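Local coordinates for protein SPD1 nuclease (Streptococcus pyogenes, PDB 2XGR) that is a secreted, prophage-encoded DNase of the His-Me finger clan that probably cleaves DNA with the help of a bound metal ion, at residues 56-61 and 176-181; 203-206 and 210-213. All coordinates share one frame; numbering follows the deposited sequence.

In the fold
Along the chain the two contacts come in series: interaction 1 closes at residues 176-181 before interaction 2 opens at 203-206. Their centres lie 10 Å apart, on the same side of the chain's centre, and both reach one large antiparallel sheet, in which strands 178-186 and 196-204 are neighbours. A probable hydrogen bond from Ile204 N to Trp178 O, 2.8 Å long, connects them directly, while the Phe177 ring packs on both Asp205 and Leu211. In interaction 1 the loop before strand 61-64 packs on Trp178 at the start of strand 178-186, and interaction 2 closes the adjoining hairpin, so that loop, strand and hairpin form one continuous region of the nuclease.

Interaction 1. Residues 56-61 and 176-181; sequences FTANYQ and DFWLDY
Asn59 N, 3.5 Å from Trp178 CH2, donates its hydrogen to Thr57 OG1 at 3.1 Å, and the N-H...O angle of 139° shows the bond to be markedly bent. This ST turn lies within the loop itself; no hydrogen bond crosses to the other segment, and the contact depends on the Trp178 indole. Successive parts of the loop track along that ring: Ala58 O lies 3.4 Å from Trp178 CZ2, and Tyr60 N comes to the ring's edge, 3.6 Å from CZ3.

In the fold, Trp178 opens strand 178-186, a member of the large antiparallel sheet of this His-Me finger nuclease, and the loop spanning 56-61 leads into strand 61-64 of the same sheet. Strand 76-80 is paired with both strands. His84 meets the rings of both Trp178 and Tyr60. The Tyr60 CB points away from the 176-181 segment; its side chain packs on Ile78 and Leu80, and its hydroxyl is hydrogen-bonded to a di(hydroxyethyl)ether molecule, probably from the crystallisation liquor.

Phe56 turns its edge to the face of the five-membered ring of Trp178, with the centroids 4.9 Å apart and the planes at 77°, a T-shaped arrangement. Its leading atom, CE1, is 3.4 Å from Trp178 CD1 and is displaced from the middle of the indole toward the rim. Phe56 CG is anti to the backbone N (chi1 177°), a setting that carries the ring to the tryptophan although its CB does not point there. Phe56 also packs on Gln79 of strand 76-80 and on Ile204 of strand 196-204. Within the loop, Ala58 N lies above one face of the phenyl ring.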
# COMPACT_ATOMS: atom_id res chain seq x y z
N PHE A 56 -12.15 -3.25 13.82
CA PHE A 56 -12.03 -1.86 14.22
C PHE A 56 -12.08 -1.83 15.75
O PHE A 56 -13.15 -1.99 16.34
CB PHE A 56 -13.19 -1.07 13.69
CG PHE A 56 -13.17 0.36 14.11
CD1 PHE A 56 -12.04 1.14 13.88
CD2 PHE A 56 -14.26 0.94 14.70
CE1 PHE A 56 -11.95 2.44 14.31
CE2 PHE A 56 -14.21 2.29 15.06
CZ PHE A 56 -13.04 3.04 14.85
N THR A 57 -10.93 -1.61 16.36
CA THR A 57 -10.78 -1.60 17.82
C THR A 57 -10.59 -0.16 18.31
O THR A 57 -10.51 0.07 19.50
CB THR A 57 -9.54 -2.34 18.27
OG1 THR A 57 -8.37 -1.76 17.60
CG2 THR A 57 -9.68 -3.77 17.85
N ALA A 58 -10.47 0.79 17.38
CA ALA A 58 -9.99 2.17 17.66
C ALA A 58 -8.63 2.21 18.37
O ALA A 58 -8.29 3.20 19.08
CB ALA A 58 -11.09 3.05 18.43
N ASN A 59 -7.76 1.27 17.98
CA ASN A 59 -6.33 1.31 18.33
C ASN A 59 -5.57 1.07 17.04
O ASN A 59 -6.05 0.32 16.18
CB ASN A 59 -5.96 0.20 19.33
CG ASN A 59 -6.62 0.41 20.70
OD1 ASN A 59 -7.29 -0.47 21.19
ND2 ASN A 59 -6.40 1.52 21.28
N TYR A 60 -4.39 1.67 16.93
CA TYR A 60 -3.46 1.37 15.83
C TYR A 60 -3.19 -0.14 15.84
O TYR A 60 -2.90 -0.71 16.92
CB TYR A 60 -2.15 2.11 16.11
CG TYR A 60 -1.01 1.76 15.19
CD1 TYR A 60 -0.83 2.47 13.99
CD2 TYR A 60 -0.21 0.63 15.43
CE1 TYR A 60 0.22 2.22 13.18
CE2 TYR A 60 0.86 0.33 14.55
CZ TYR A 60 1.04 1.11 13.44
OH TYR A 60 2.11 0.83 12.61
N GLN A 61 -3.14 -0.74 14.64
CA GLN A 61 -2.76 -2.15 14.50
C GLN A 61 -1.93 -2.32 13.24
O GLN A 61 -2.28 -1.72 12.19
CB GLN A 61 -4.00 -3.03 14.23
CG GLN A 61 -5.11 -2.97 15.23
CD GLN A 61 -6.41 -3.51 14.65
OE1 GLN A 61 -6.51 -4.69 14.32
NE2 GLN A 61 -7.42 -2.67 14.63
N ASP A 176 -9.47 12.47 12.90
CA ASP A 176 -10.23 11.59 13.75
C ASP A 176 -10.63 10.29 13.07
O ASP A 176 -11.17 9.41 13.75
CB ASP A 176 -11.48 12.31 14.29
CG ASP A 176 -11.12 13.49 15.24
OD1 ASP A 176 -10.28 13.31 16.17
OD2 ASP A 176 -11.61 14.60 14.97
N PHE A 177 -10.38 10.18 11.77
CA PHE A 177 -10.79 8.99 11.03
C PHE A 177 -9.60 8.04 10.87
O PHE A 177 -8.43 8.38 11.15
CB PHE A 177 -11.32 9.36 9.62
CG PHE A 177 -12.63 10.16 9.65
CD1 PHE A 177 -13.39 10.20 10.81
CD2 PHE A 177 -13.11 10.78 8.48
CE1 PHE A 177 -14.63 10.91 10.83
CE2 PHE A 177 -14.38 11.46 8.50
CZ PHE A 177 -15.09 11.49 9.68
N TRP A 178 -9.92 6.80 10.47
CA TRP A 178 -8.89 5.75 10.37
C TRP A 178 -8.76 5.34 8.92
O TRP A 178 -9.73 5.40 8.18
CB TRP A 178 -9.34 4.50 11.11
CG TRP A 178 -9.49 4.76 12.59
CD1 TRP A 178 -10.55 5.37 13.24
CD2 TRP A 178 -8.53 4.42 13.61
NE1 TRP A 178 -10.27 5.47 14.62
CE2 TRP A 178 -9.04 4.89 14.86
CE3 TRP A 178 -7.26 3.81 13.57
CZ2 TRP A 178 -8.34 4.71 16.06
CZ3 TRP A 178 -6.59 3.60 14.78
CH2 TRP A 178 -7.11 4.08 15.99
N LEU A 179 -7.56 4.94 8.55
CA LEU A 179 -7.32 4.28 7.25
C LEU A 179 -7.07 2.81 7.52
O LEU A 179 -6.20 2.46 8.37
CB LEU A 179 -6.08 4.92 6.65
CG LEU A 179 -5.52 4.15 5.41
CD1 LEU A 179 -6.58 4.12 4.22
CD2 LEU A 179 -4.17 4.78 4.94
N ASP A 180 -7.77 1.94 6.80
CA ASP A 180 -7.44 0.52 6.84
C ASP A 180 -6.79 0.28 5.48
O ASP A 180 -7.40 0.50 4.42
CB ASP A 180 -8.73 -0.33 7.02
CG ASP A 180 -8.45 -1.83 7.03
OD1 ASP A 180 -8.09 -2.37 5.98
OD2 ASP A 180 -8.52 -2.43 8.14
N TYR A 181 -5.57 -0.26 5.49
CA TYR A 181 -4.83 -0.33 4.26
C TYR A 181 -4.03 -1.65 4.24
O TYR A 181 -3.23 -1.92 5.14
CB TYR A 181 -3.86 0.91 4.23
CG TYR A 181 -2.84 0.96 3.09
CD1 TYR A 181 -3.18 0.66 1.74
CD2 TYR A 181 -1.52 1.30 3.35
CE1 TYR A 181 -2.21 0.73 0.71
CE2 TYR A 181 -0.52 1.36 2.32
CZ TYR A 181 -0.90 1.09 1.01
OH TYR A 181 0.05 1.21 0.03

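Interaction 2. Residues 203-206 and 210-213; sequences GIDS and LLTI
Gly203 and Leu211 form an antiparallel hydrogen-bonded pair, each backbone N reaching the other residue's O at 2.8 Å with an N-H...O angle of 166°.

Ile204 and Leu210, the adjoining non-hydrogen-bonded pair, lie side by side on one face of the sheet, where Ile204 CG1 meets Leu210 CD2 at 3.9 Å. Leu210 also approaches through its backbone, its CA making a CH...O contact with Gly203 O at 3.4 Å. On the face carrying Leu211, Gly203 has no side chain, and Ile213 reaches across to it: CG1 is anti to the carbonyl carbon (chi1 -71°), and CD1 comes within 3.4 Å of Gly203 N. Beyond the strand end, Asp205 crosses Leu211 at about a right angle, its CB 3.9 Å from Leu211 CD1.

The segments belong to the hairpin of strands 196-204 and 209-214. Near its turn, Asp205 OD1 accepts from Glu209 N and Ser207 OG, while helix 160-173 packs against Leu211 and Ile213. The reciprocal bonds fix the register and satisfy the buried backbone N and O of both Gly203 and Leu211, apolar side chains pack on both faces, and the Asp205 carboxylate probably helps hold the turn through its bonds to Glu209 N and Ser207 OG.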
# COMPACT_ATOMS: atom_id res chain seq x y z
N GLY A 203 -11.67 4.01 4.40
CA GLY A 203 -11.58 4.81 5.65
C GLY A 203 -12.64 4.28 6.64
O GLY A 203 -13.57 3.55 6.25
N ILE A 204 -12.42 4.56 7.93
CA ILE A 204 -13.42 4.19 8.94
C ILE A 204 -13.64 5.42 9.85
O ILE A 204 -12.68 6.05 10.30
CB ILE A 204 -12.92 3.02 9.80
CG1 ILE A 204 -12.60 1.80 8.92
CG2 ILE A 204 -14.10 2.52 10.77
CD1 ILE A 204 -12.01 0.58 9.73
N ASP A 205 -14.89 5.82 10.02
CA ASP A 205 -15.13 7.00 10.85
C ASP A 205 -15.27 6.58 12.34
O ASP A 205 -15.13 5.39 12.68
CB ASP A 205 -16.32 7.83 10.30
CG ASP A 205 -17.69 7.19 10.58
OD1 ASP A 205 -17.79 6.17 11.32
OD2 ASP A 205 -18.65 7.65 9.94
N SER A 206 -15.48 7.55 13.23
CA SER A 206 -15.53 7.30 14.68
C SER A 206 -16.56 6.23 15.00
O SER A 206 -16.40 5.49 16.00
CB SER A 206 -15.94 8.58 15.41
OG SER A 206 -15.25 9.67 14.86
N LEU A 210 -17.83 2.58 7.04
CA LEU A 210 -16.82 2.62 5.96
C LEU A 210 -16.94 3.88 5.16
O LEU A 210 -18.07 4.27 4.72
CB LEU A 210 -16.97 1.40 5.08
CG LEU A 210 -16.73 0.10 5.82
CD1 LEU A 210 -16.83 -1.10 4.87
CD2 LEU A 210 -15.30 0.19 6.53
N LEU A 211 -15.78 4.47 4.83
CA LEU A 211 -15.73 5.61 3.98
C LEU A 211 -14.97 5.24 2.69
O LEU A 211 -13.81 4.87 2.78
CB LEU A 211 -14.98 6.75 4.67
CG LEU A 211 -15.42 7.02 6.13
CD1 LEU A 211 -14.55 8.09 6.84
CD2 LEU A 211 -16.92 7.45 6.20
N THR A 212 -15.60 5.34 1.54
CA THR A 212 -14.90 4.99 0.30
C THR A 212 -14.00 6.13 -0.06
O THR A 212 -14.46 7.24 -0.21
CB THR A 212 -15.84 4.67 -0.89
OG1 THR A 212 -16.65 3.62 -0.49
CG2 THR A 212 -15.03 4.11 -2.04
N ILE A 213 -12.69 5.85 -0.21
CA ILE A 213 -11.73 6.92 -0.45
C ILE A 213 -11.38 6.95 -1.95
O ILE A 213 -11.09 5.91 -2.54
CB ILE A 213 -10.43 6.62 0.34
CG1 ILE A 213 -10.67 6.81 1.85
CG2 ILE A 213 -9.31 7.67 -0.12
CD1 ILE A 213 -9.59 6.22 2.84